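Side-chain contacts in hypothetical bacterial 6-phosphogluconolactonase (Bacteroides fragilis, PDB 3SCY), which is a putative 6-phosphogluconolactonase, probably hydrolysing the lactone ring of 6-phosphogluconolactone, and folds as a seven-bladed beta-propeller: residues G28-R33 with I349-P354; G120-F125 with K195-G200; F205-G210 with I236-A241. All coordinates share one frame; numbering follows the deposited sequence.

Contact 1: G28-R33 with I349-P354; sequences GIYTFR and IKVDKP
Val351 touches two aromatic rings, Tyr30 and Phe32, giving one methyl to each. The setting is a seven-bladed beta-propeller at the seam where the chain closes the ring: 28-33 belongs to a blade whose sheet combines the N-terminal strands with the C-terminal strand 354-360, while 349-354 leaves the outer strand of the preceding blade and leads into that last strand. Tyr30 and Phe32 lie two residues apart, so both rings leave the same side of the strand; the shared first torsion, CG anti to the carbonyl carbon (chi1 -66° and -59°), points them alike from it. Phe32 makes the larger contact, coming at Val351 from the opposite direction. Its CZ lies 3.7 Å from Val351 CG2, and next to it CE2 is 3.5 Å from Ile349 CG2, so the CE2 and CZ end of the ring meets two methyls. Both approach the ring obliquely. Ile349 and Phe32 slide past one another in opposite senses; Ile349 uses its branch methyl for the ring, and the residue also packs on Ile330 and Ile332 of its own blade and on Met16 and Ser41 of the other. Tyr30 and Val351 likewise slide past each other, the methyl lying obliquely to the ring at CD1, while the hydroxyl goes on to hydrogen-bond Lys27 N. No hydrogen bond joins the segments, so the grip is wholly apolar. Its lighter end is the Tyr30 pair, where CD1 stands 3.9 Å from Val351 CG1.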
loop_
_atom_site.group_PDB
_atom_site.type_symbol
_atom_site.label_atom_id
_atom_site.label_comp_id
_atom_site.label_asym_id
_atom_site.label_seq_id
_atom_site.Cartn_x
_atom_site.Cartn_y
_atom_site.Cartn_z
ATOM N N GLY A 28 13.317 -4.216 -12.191
ATOM C CA GLY A 28 12.246 -3.293 -11.853
ATOM C C GLY A 28 10.972 -3.991 -11.454
ATOM O O GLY A 28 10.789 -4.332 -10.285
ATOM N N ILE A 29 10.035 -4.113 -12.405
ATOM C CA ILE A 29 8.733 -4.755 -12.112
ATOM C C ILE A 29 8.725 -6.143 -12.698
ATOM O O ILE A 29 9.066 -6.310 -13.869
ATOM C CB ILE A 29 7.533 -3.926 -12.671
ATOM C CG1 ILE A 29 7.504 -2.522 -12.058
ATOM C CG2 ILE A 29 6.211 -4.644 -12.399
ATOM C CD1 ILE A 29 6.527 -1.565 -12.759
ATOM N N TYR A 30 8.251 -7.110 -11.921
ATOM C CA TYR A 30 8.138 -8.488 -12.365
ATOM C C TYR A 30 6.683 -8.888 -12.309
ATOM O O TYR A 30 5.951 -8.465 -11.400
ATOM C CB TYR A 30 8.995 -9.408 -11.495
ATOM C CG TYR A 30 10.478 -9.163 -11.636
ATOM C CD1 TYR A 30 11.123 -8.207 -10.854
ATOM C CD2 TYR A 30 11.230 -9.841 -12.593
ATOM C CE1 TYR A 30 12.481 -7.943 -11.012
ATOM C CE2 TYR A 30 12.590 -9.578 -12.767
ATOM C CZ TYR A 30 13.215 -8.647 -11.951
ATOM O OH TYR A 30 14.546 -8.361 -12.099
ATOM N N THR A 31 6.247 -9.680 -13.292
ATOM C CA THR A 31 4.869 -10.156 -13.325
ATOM C C THR A 31 4.841 -11.681 -13.317
ATOM O O THR A 31 5.746 -12.328 -13.858
ATOM C CB THR A 31 4.094 -9.602 -14.493
ATOM O OG1 THR A 31 4.734 -10.001 -15.699
ATOM C CG2 THR A 31 3.961 -8.076 -14.447
ATOM N N PHE A 32 3.806 -12.232 -12.680
ATOM C CA PHE A 32 3.635 -13.678 -12.479
ATOM C C PHE A 32 2.191 -14.079 -12.581
ATOM O O PHE A 32 1.305 -13.285 -12.279
ATOM C CB PHE A 32 4.130 -14.096 -11.051
ATOM C CG PHE A 32 5.575 -13.790 -10.724
ATOM C CD1 PHE A 32 5.956 -12.519 -10.304
ATOM C CD2 PHE A 32 6.553 -14.765 -10.852
ATOM C CE1 PHE A 32 7.290 -12.226 -10.032
ATOM C CE2 PHE A 32 7.900 -14.462 -10.622
ATOM C CZ PHE A 32 8.255 -13.195 -10.189
ATOM N N ARG A 33 1.948 -15.346 -12.925
ATOM C CA ARG A 33 0.632 -15.908 -12.757
ATOM C C ARG A 33 0.638 -16.539 -11.361
ATOM O O ARG A 33 1.627 -17.169 -10.999
ATOM C CB ARG A 33 0.295 -16.947 -13.836
ATOM C CG ARG A 33 -1.220 -17.128 -13.985
ATOM C CD ARG A 33 -1.840 -15.977 -14.772
ATOM N NE ARG A 33 -1.429 -16.087 -16.167
ATOM C CZ ARG A 33 -1.474 -15.131 -17.085
ATOM N NH1 ARG A 33 -1.910 -13.913 -16.771
ATOM N NH2 ARG A 33 -1.053 -15.372 -18.315
ATOM N N ILE A 349 8.827 -17.619 -4.165
ATOM C CA ILE A 349 9.089 -17.022 -5.476
ATOM C C ILE A 349 10.353 -16.179 -5.348
ATOM O O ILE A 349 10.379 -15.239 -4.544
ATOM C CB ILE A 349 7.872 -16.184 -5.968
ATOM C CG1 ILE A 349 6.558 -17.023 -5.980
ATOM C CG2 ILE A 349 8.176 -15.583 -7.341
ATOM C CD1 ILE A 349 5.216 -16.208 -6.130
ATOM N N LYS A 350 11.392 -16.497 -6.141
ATOM C CA LYS A 350 12.662 -15.769 -6.113
ATOM C C LYS A 350 12.531 -14.468 -6.867
ATOM O O LYS A 350 12.131 -14.474 -8.030
ATOM C CB LYS A 350 13.818 -16.614 -6.705
ATOM N N VAL A 351 12.775 -13.344 -6.174
ATOM C CA VAL A 351 12.734 -11.970 -6.725
ATOM C C VAL A 351 13.740 -11.144 -5.941
ATOM O O VAL A 351 13.736 -11.247 -4.723
ATOM C CB VAL A 351 11.321 -11.290 -6.670
ATOM C CG1 VAL A 351 11.332 -9.925 -7.354
ATOM C CG2 VAL A 351 10.222 -12.157 -7.259
ATOM N N ASP A 352 14.558 -10.290 -6.588
ATOM C CA ASP A 352 15.474 -9.461 -5.802
ATOM C C ASP A 352 14.730 -8.261 -5.234
ATOM O O ASP A 352 14.018 -7.558 -5.967
ATOM C CB ASP A 352 16.709 -8.992 -6.604
ATOM C CG ASP A 352 17.932 -8.685 -5.739
ATOM O OD1 ASP A 352 18.430 -9.613 -5.058
ATOM O OD2 ASP A 352 18.407 -7.524 -5.759
ATOM N N LYS A 353 14.858 -8.067 -3.907
ATOM C CA LYS A 353 14.314 -6.923 -3.152
ATOM C C LYS A 353 12.829 -6.643 -3.461
ATOM O O LYS A 353 12.488 -5.496 -3.782
ATOM C CB LYS A 353 15.167 -5.662 -3.389
ATOM C CG LYS A 353 16.626 -5.878 -3.006
ATOM C CD LYS A 353 17.421 -4.591 -2.962
ATOM C CE LYS A 353 18.854 -4.857 -2.528
ATOM N NZ LYS A 353 19.572 -5.758 -3.460
ATOM N N PRO A 354 11.929 -7.660 -3.338
ATOM C CA PRO A 354 10.504 -7.403 -3.580
ATOM C C PRO A 354 9.918 -6.578 -2.460
ATOM O O PRO A 354 10.179 -6.882 -1.274
ATOM C CB PRO A 354 9.882 -8.798 -3.629
ATOM C CG PRO A 354 10.770 -9.630 -2.696
ATOM C CD PRO A 354 12.170 -9.066 -2.920
#

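Contact 2: G120-F125 with K195-G200; sequences GSITVF and KFLTKG
Leu197 reaches across from the outer strand of one propeller blade to touch Ile122 and Val124 on the third strand of the blade before it. From CB the chain sets out with CG anti to the carbonyl carbon (chi1 -56°), the two forming a stem for the methyls. With chi2 at 176°, CD1 extends furthest from the backbone and becomes the meeting point: it lies 3.8 Å from Ile122 CD1 and an equal 3.8 Å from Val124 CG2. The other methyl, CD2, turns back to its own segment and rests 3.7 Å above the plane of the Phe196 ring, offset toward the rim. Phe196 CD2 in turn lies 3.8 Å from the second methyl of Val124, the CG1 anti to the backbone N. Val124 is thus split between the two neighbours, CG1 for the phenyl and CG2 for the leucine, crossing both obliquely, as Ile122 does Leu197. Ile140 of strand 138-141, outermost in the Ile122 blade, touches Ile122 and Leu197, while Ile184 backs Phe196 and Leu197 from their own blade. Every touching atom is carbon and no hydrogen bond spans the interface, which implies that the blades are joined here by dispersion and burial of apolar surface.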
loop_
_atom_site.group_PDB
_atom_site.type_symbol
_atom_site.label_atom_id
_atom_site.label_comp_id
_atom_site.label_asym_id
_atom_site.label_seq_id
_atom_site.Cartn_x
_atom_site.Cartn_y
_atom_site.Cartn_z
ATOM N N GLY A 120 7.964 15.135 1.981
ATOM C CA GLY A 120 6.953 15.482 2.986
ATOM C C GLY A 120 5.818 16.223 2.307
ATOM O O GLY A 120 5.453 17.332 2.690
ATOM N N SER A 121 5.320 15.632 1.222
ATOM C CA SER A 121 4.319 16.233 0.371
ATOM C C SER A 121 3.547 15.139 -0.337
ATOM O O SER A 121 3.899 13.949 -0.252
ATOM C CB SER A 121 4.997 17.139 -0.663
ATOM O OG SER A 121 5.899 16.388 -1.467
ATOM N N ILE A 122 2.508 15.556 -1.078
ATOM C CA ILE A 122 1.739 14.683 -1.939
ATOM C C ILE A 122 1.627 15.366 -3.298
ATOM O O ILE A 122 1.579 16.609 -3.386
ATOM C CB ILE A 122 0.355 14.260 -1.385
ATOM C CG1 ILE A 122 -0.578 15.479 -1.194
ATOM C CG2 ILE A 122 0.525 13.446 -0.096
ATOM C CD1 ILE A 122 -2.025 15.075 -0.784
ATOM N N THR A 123 1.681 14.570 -4.354
ATOM C CA THR A 123 1.617 15.103 -5.717
ATOM C C THR A 123 0.399 14.528 -6.437
ATOM O O THR A 123 0.141 13.329 -6.362
ATOM C CB THR A 123 2.926 14.796 -6.494
ATOM O OG1 THR A 123 4.026 15.315 -5.761
ATOM C CG2 THR A 123 2.936 15.446 -7.895
ATOM N N VAL A 124 -0.322 15.385 -7.175
ATOM C CA VAL A 124 -1.485 14.994 -7.963
ATOM C C VAL A 124 -1.114 15.063 -9.436
ATOM O O VAL A 124 -0.554 16.089 -9.862
ATOM C CB VAL A 124 -2.695 15.948 -7.663
ATOM C CG1 VAL A 124 -3.920 15.594 -8.499
ATOM C CG2 VAL A 124 -3.040 15.936 -6.174
ATOM N N PHE A 125 -1.461 14.006 -10.199
ATOM C CA PHE A 125 -1.280 13.984 -11.647
ATOM C C PHE A 125 -2.599 13.669 -12.317
ATOM O O PHE A 125 -3.144 12.598 -12.047
ATOM C CB PHE A 125 -0.258 12.911 -12.100
ATOM C CG PHE A 125 1.117 12.946 -11.493
ATOM C CD1 PHE A 125 1.369 12.328 -10.276
ATOM C CD2 PHE A 125 2.176 13.545 -12.165
ATOM C CE1 PHE A 125 2.646 12.317 -9.728
ATOM C CE2 PHE A 125 3.443 13.580 -11.595
ATOM C CZ PHE A 125 3.680 12.954 -10.382
ATOM N N LYS A 195 -9.267 21.809 -9.699
ATOM C CA LYS A 195 -8.413 21.317 -8.619
ATOM C C LYS A 195 -9.020 20.039 -8.018
ATOM O O LYS A 195 -10.221 20.014 -7.721
ATOM C CB LYS A 195 -8.259 22.410 -7.549
ATOM C CG LYS A 195 -7.198 22.121 -6.496
ATOM C CD LYS A 195 -7.012 23.408 -5.663
ATOM C CE LYS A 195 -5.720 23.401 -4.899
ATOM N NZ LYS A 195 -5.662 24.517 -3.911
ATOM N N PHE A 196 -8.185 19.008 -7.812
ATOM C CA PHE A 196 -8.667 17.750 -7.281
ATOM C C PHE A 196 -8.891 17.809 -5.759
ATOM O O PHE A 196 -9.927 17.338 -5.264
ATOM C CB PHE A 196 -7.656 16.634 -7.641
ATOM C CG PHE A 196 -8.031 15.219 -7.264
ATOM C CD1 PHE A 196 -9.326 14.752 -7.446
ATOM C CD2 PHE A 196 -7.077 14.343 -6.755
ATOM C CE1 PHE A 196 -9.670 13.436 -7.111
ATOM C CE2 PHE A 196 -7.413 13.019 -6.459
ATOM C CZ PHE A 196 -8.709 12.585 -6.616
ATOM N N LEU A 197 -7.875 18.274 -5.016
ATOM C CA LEU A 197 -7.917 18.247 -3.556
ATOM C C LEU A 197 -7.960 19.605 -2.917
ATOM O O LEU A 197 -7.249 20.509 -3.340
ATOM C CB LEU A 197 -6.674 17.527 -3.015
ATOM C CG LEU A 197 -6.428 16.096 -3.523
ATOM C CD1 LEU A 197 -5.108 15.540 -2.978
ATOM C CD2 LEU A 197 -7.612 15.193 -3.211
ATOM N N THR A 198 -8.762 19.732 -1.860
ATOM C CA THR A 198 -8.843 20.932 -1.025
ATOM C C THR A 198 -8.758 20.475 0.417
ATOM O O THR A 198 -9.272 19.406 0.744
ATOM C CB THR A 198 -10.120 21.722 -1.310
ATOM O OG1 THR A 198 -11.243 20.845 -1.195
ATOM C CG2 THR A 198 -10.111 22.361 -2.690
ATOM N N LYS A 199 -8.149 21.293 1.307
ATOM C CA LYS A 199 -8.018 20.869 2.710
ATOM C C LYS A 199 -9.406 20.685 3.347
ATOM O O LYS A 199 -10.320 21.456 3.069
ATOM C CB LYS A 199 -7.149 21.865 3.489
ATOM C CG LYS A 199 -5.681 21.780 3.061
ATOM C CD LYS A 199 -4.779 22.619 3.946
ATOM C CE LYS A 199 -3.322 22.397 3.624
ATOM N NZ LYS A 199 -2.444 23.245 4.475
ATOM N N GLY A 200 -9.572 19.620 4.112
ATOM C CA GLY A 200 -10.879 19.320 4.690
ATOM C C GLY A 200 -11.077 19.840 6.094
ATOM O O GLY A 200 -10.243 20.582 6.628
#

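Contact 3: F205-G210 with I236-A241; sequences FKVAPG and IAFRYA
Val207 meets Ile236 and Phe238 where two successive blades of the beta-propeller adjoin: 205-210 ends one blade's outer strand and starts the link to the next, where 236-241 is part of the third strand. Ile236 is extended, with CG1 anti to the carbonyl carbon (chi1 -60°) and CD1 carried on by a second torsion of 175°. That tip methyl lies 3.8 Å from Val207 CB and similarly close to Val207 CG1. The valine puts CG2 between the backbone N and the carbonyl carbon and sets CG1 anti to the latter, turned to the aromatic neighbour. Phe238 crosses Val207 at about a right angle and offers the edge of its ring, with CZ 4.0 Å from Val207 CG1 and the methyl near the ring plane. One face of the same ring carries Ile236 CG2, 3.5 Å above the plane and displaced toward the rim. The isoleucine works through both branches, one against Val207 and the other against Phe238, while Leu227, Leu245 and Ile179 also pack on the phenyl. Beside this apolar group, Lys206 runs forward alongside its own segment, and its NZ donates a 2.8 Å hydrogen bond to Val207 O, almost in line with the carbonyl (171°).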
loop_
_atom_site.group_PDB
_atom_site.type_symbol
_atom_site.label_atom_id
_atom_site.label_comp_id
_atom_site.label_asym_id
_atom_site.label_seq_id
_atom_site.Cartn_x
_atom_site.Cartn_y
_atom_site.Cartn_z
ATOM N N PHE A 205 -6.173 14.513 11.475
ATOM C CA PHE A 205 -6.446 13.731 12.676
ATOM C C PHE A 205 -5.108 13.460 13.321
ATOM O O PHE A 205 -4.154 13.117 12.631
ATOM C CB PHE A 205 -7.198 12.422 12.350
ATOM C CG PHE A 205 -8.498 12.654 11.620
ATOM C CD1 PHE A 205 -9.631 13.082 12.302
ATOM C CD2 PHE A 205 -8.578 12.497 10.237
ATOM C CE1 PHE A 205 -10.825 13.326 11.625
ATOM C CE2 PHE A 205 -9.785 12.734 9.560
ATOM C CZ PHE A 205 -10.893 13.168 10.263
ATOM N N LYS A 206 -5.019 13.608 14.625
ATOM C CA LYS A 206 -3.765 13.402 15.328
ATOM C C LYS A 206 -3.768 12.039 16.002
ATOM O O LYS A 206 -4.798 11.622 16.531
ATOM C CB LYS A 206 -3.568 14.546 16.354
ATOM C CG LYS A 206 -2.278 14.497 17.193
ATOM C CD LYS A 206 -0.997 14.837 16.409
ATOM C CE LYS A 206 0.213 15.023 17.302
ATOM N NZ LYS A 206 0.560 13.794 18.079
ATOM N N VAL A 207 -2.622 11.338 15.970
ATOM C CA VAL A 207 -2.482 10.065 16.697
ATOM C C VAL A 207 -1.405 10.246 17.776
ATOM O O VAL A 207 -0.716 11.276 17.790
ATOM C CB VAL A 207 -2.242 8.810 15.813
ATOM C CG1 VAL A 207 -3.410 8.575 14.845
ATOM C CG2 VAL A 207 -0.913 8.890 15.070
ATOM N N ALA A 208 -1.271 9.271 18.696
ATOM C CA ALA A 208 -0.329 9.361 19.815
ATOM C C ALA A 208 1.094 9.762 19.356
ATOM O O ALA A 208 1.590 9.200 18.376
ATOM C CB ALA A 208 -0.282 8.044 20.580
ATOM N N PRO A 209 1.765 10.725 20.044
ATOM C CA PRO A 209 3.117 11.123 19.618
ATOM C C PRO A 209 4.075 9.945 19.525
ATOM O O PRO A 209 4.040 9.039 20.364
ATOM C CB PRO A 209 3.563 12.098 20.718
ATOM C CG PRO A 209 2.271 12.664 21.244
ATOM C CD PRO A 209 1.319 11.504 21.221
ATOM N N GLY A 210 4.904 9.966 18.495
ATOM C CA GLY A 210 5.904 8.931 18.260
ATOM C C GLY A 210 5.367 7.693 17.569
ATOM O O GLY A 210 6.100 6.708 17.428
ATOM N N ILE A 236 -3.959 1.096 15.132
ATOM C CA ILE A 236 -5.035 1.914 15.656
ATOM C C ILE A 236 -6.284 1.595 14.844
ATOM O O ILE A 236 -6.262 1.626 13.598
ATOM C CB ILE A 236 -4.713 3.421 15.657
ATOM C CG1 ILE A 236 -3.461 3.695 16.530
ATOM C CG2 ILE A 236 -5.918 4.205 16.187
ATOM C CD1 ILE A 236 -3.001 5.190 16.492
ATOM N N ALA A 237 -7.360 1.247 15.561
ATOM C CA ALA A 237 -8.668 0.987 14.982
ATOM C C ALA A 237 -9.511 2.228 15.123
ATOM O O ALA A 237 -9.513 2.869 16.176
ATOM C CB ALA A 237 -9.343 -0.187 15.682
ATOM N N PHE A 238 -10.195 2.583 14.054
ATOM C CA PHE A 238 -11.077 3.731 14.022
ATOM C C PHE A 238 -12.421 3.417 13.501
ATOM O O PHE A 238 -12.571 2.583 12.596
ATOM C CB PHE A 238 -10.532 4.811 13.041
ATOM C CG PHE A 238 -9.149 5.360 13.271
ATOM C CD1 PHE A 238 -8.046 4.795 12.633
ATOM C CD2 PHE A 238 -8.965 6.538 13.990
ATOM C CE1 PHE A 238 -6.773 5.337 12.795
ATOM C CE2 PHE A 238 -7.694 7.101 14.124
ATOM C CZ PHE A 238 -6.605 6.491 13.542
ATOM N N ARG A 239 -13.408 4.147 14.019
ATOM C CA ARG A 239 -14.738 4.148 13.455
ATOM C C ARG A 239 -14.643 5.171 12.326
ATOM O O ARG A 239 -14.013 6.225 12.518
ATOM C CB ARG A 239 -15.783 4.508 14.535
ATOM C CG ARG A 239 -17.219 4.420 14.055
ATOM C CD ARG A 239 -18.221 4.395 15.200
ATOM N NE ARG A 239 -19.002 3.155 15.205
ATOM C CZ ARG A 239 -18.745 2.110 15.984
ATOM N NH1 ARG A 239 -17.741 2.150 16.851
ATOM N NH2 ARG A 239 -19.501 1.022 15.914
ATOM N N TYR A 240 -15.157 4.856 11.135
ATOM C CA TYR A 240 -15.121 5.816 10.028
ATOM C C TYR A 240 -16.542 6.100 9.543
ATOM O O TYR A 240 -17.291 5.175 9.249
ATOM C CB TYR A 240 -14.225 5.409 8.824
ATOM C CG TYR A 240 -14.381 6.401 7.690
ATOM C CD1 TYR A 240 -13.717 7.622 7.709
ATOM C CD2 TYR A 240 -15.291 6.174 6.661
ATOM C CE1 TYR A 240 -13.953 8.593 6.736
ATOM C CE2 TYR A 240 -15.514 7.125 5.665
ATOM C CZ TYR A 240 -14.833 8.329 5.701
ATOM O OH TYR A 240 -15.070 9.270 4.726
ATOM N N ALA A 241 -16.903 7.386 9.435
ATOM C CA ALA A 241 -18.205 7.809 8.895
ATOM C C ALA A 241 -18.146 9.247 8.518
ATOM O O ALA A 241 -17.651 10.049 9.298
ATOM C CB ALA A 241 -19.332 7.600 9.907
#

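Overall arrangement
All three contacts join the third strand of one blade to a neighbour's outer strand or the chain leaving it, in contacts 1 and 3 the preceding blade's, in contact 2 the following one's. Contacts 2 and 3 share strand 197-206 and so lie at successive interfaces, their centres 21 Å apart and nearest atoms about 8 Å apart. Contact 1, at the ring closure, is across the chain's centre from both, 31 Å and 34 Å away between centres. A bound magnesium ion lies about 12 Å from the Leu197 side chain, and one about 11 Å from that of Val207. The sodium site includes Gln302 and Leu342, the latter opening the strand that contact 1 uses.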